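Local coordinates for protein 5'-deoxynucleotidase (Archaeoglobus fulgidus, PDB 1YNB) that probably removes the phosphate from 2'-deoxyribonucleoside 5'-monophosphates by hydrolysis, as a homodimeric, metal-dependent 5'-deoxynucleotidase of the HD-domain family, at residues L151-D154 with A155-E158. Residues are numbered along the deposited sequence; the frame is centred on the assembly and turned at random.
Sequences LKTD and AAKE
Lys157 reaches back from the first turn of helix 154-166 over the incoming loop, its extended chain passing alongside Thr153 O, 3.4 Å from Lys157 CG, and on to Leu151 O. With CG anti to its own carbonyl carbon (chi1 -75°), the chain runs toward the helix start, where Lys157 NZ donates to a water oxygen at 2.7 Å. That water donates to Lys152 O and bridges the ammonium to the carboxylate of Asp154, whose CB points away from the helix and whose OD1 takes the water at 2.9 Å. On the inner side, Leu151 lays CD1 4.0 Å from Ala156 CB, and Ala155 and Ala156 pack on Leu53 of helix 39-56. Thr153 ends the loop: its OG1 accepts from Ala156 N at 3.1 Å (N-H...O 153°), while Thr153 O takes Lys157 N at 3.0 Å and begins the helical bonding that Asp154 O continues to Glu158 N at 3.0 Å. A valine in place of Thr153 would probably leave Ala156 N without its side-chain cap and the helix start less firmly fixed. Asp122 of helix 117-135 accepts from Lys152 N and Thr153 N, tying the loop to that helix. The arrangement is a threonine N-cap, opening the last helix of the chain in an all-helical protein of the HD-domain family.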
loop_
_atom_site.group_PDB
_atom_site.type_symbol
_atom_site.label_atom_id
_atom_site.label_comp_id
_atom_site.label_asym_id
_atom_site.label_seq_id
_atom_site.Cartn_x
_atom_site.Cartn_y
_atom_site.Cartn_z
ATOM N N LEU A 151 16.574 -21.279 -8.542
ATOM C CA LEU A 151 15.662 -21.661 -7.477
ATOM C C LEU A 151 15.941 -23.123 -7.194
ATOM O O LEU A 151 16.430 -23.829 -8.074
ATOM C CB LEU A 151 14.220 -21.476 -7.938
ATOM C CG LEU A 151 13.887 -19.998 -8.235
ATOM C CD1 LEU A 151 12.587 -19.903 -9.014
ATOM C CD2 LEU A 151 13.819 -19.205 -6.931
ATOM N N LYS A 152 15.621 -23.578 -5.981
ATOM C CA LYS A 152 15.869 -24.963 -5.596
ATOM C C LYS A 152 14.630 -25.839 -5.627
ATOM O O LYS A 152 14.725 -27.011 -6.016
ATOM C CB LYS A 152 16.460 -25.031 -4.186
ATOM C CG LYS A 152 17.733 -24.230 -3.928
ATOM C CD LYS A 152 18.055 -24.303 -2.429
ATOM C CE LYS A 152 18.932 -23.148 -1.929
ATOM N NZ LYS A 152 18.832 -22.948 -0.433
ATOM N N THR A 153 13.476 -25.307 -5.230
ATOM C CA THR A 153 12.261 -26.124 -5.194
ATOM C C THR A 153 11.457 -26.174 -6.479
ATOM O O THR A 153 11.466 -25.233 -7.269
ATOM C CB THR A 153 11.308 -25.701 -4.050
ATOM O OG1 THR A 153 10.655 -24.455 -4.375
ATOM C CG2 THR A 153 12.090 -25.534 -2.764
ATOM N N ASP A 154 10.769 -27.293 -6.702
ATOM C CA ASP A 154 9.970 -27.440 -7.903
ATOM C C ASP A 154 8.814 -26.449 -7.895
ATOM O O ASP A 154 8.357 -26.017 -8.951
ATOM C CB ASP A 154 9.390 -28.850 -8.015
ATOM C CG ASP A 154 10.442 -29.899 -8.409
ATOM O OD1 ASP A 154 11.575 -29.540 -8.824
ATOM O OD2 ASP A 154 10.099 -31.096 -8.298
ATOM N N ALA A 155 8.305 -26.133 -6.705
ATOM C CA ALA A 155 7.188 -25.203 -6.601
ATOM C C ALA A 155 7.636 -23.801 -7.048
ATOM O O ALA A 155 6.912 -23.108 -7.755
ATOM C CB ALA A 155 6.685 -25.144 -5.159
ATOM N N ALA A 156 8.823 -23.402 -6.610
ATOM C CA ALA A 156 9.359 -22.088 -6.949
ATOM C C ALA A 156 9.644 -22.071 -8.467
ATOM O O ALA A 156 9.336 -21.101 -9.154
ATOM C CB ALA A 156 10.637 -21.812 -6.148
ATOM N N LYS A 157 10.213 -23.154 -8.993
ATOM C CA LYS A 157 10.510 -23.204 -10.425
ATOM C C LYS A 157 9.251 -23.079 -11.278
ATOM O O LYS A 157 9.250 -22.409 -12.310
ATOM C CB LYS A 157 11.264 -24.502 -10.769
ATOM C CG LYS A 157 12.730 -24.479 -10.338
ATOM C CD LYS A 157 13.379 -25.861 -10.541
ATOM C CE LYS A 157 14.825 -25.879 -10.032
ATOM N NZ LYS A 157 15.391 -27.279 -10.062
ATOM N N GLU A 158 8.162 -23.695 -10.847
ATOM C CA GLU A 158 6.922 -23.639 -11.609
ATOM C C GLU A 158 6.346 -22.206 -11.594
ATOM O O GLU A 158 5.941 -21.662 -12.637
ATOM C CB GLU A 158 5.923 -24.651 -11.012
ATOM C CG GLU A 158 4.562 -24.765 -11.725
ATOM C CD GLU A 158 3.746 -26.037 -11.339
ATOM O OE1 GLU A 158 3.871 -26.560 -10.198
ATOM O OE2 GLU A 158 2.948 -26.509 -12.187
HETATM O O HOH W 1 14.271 -28.758 -8.112
#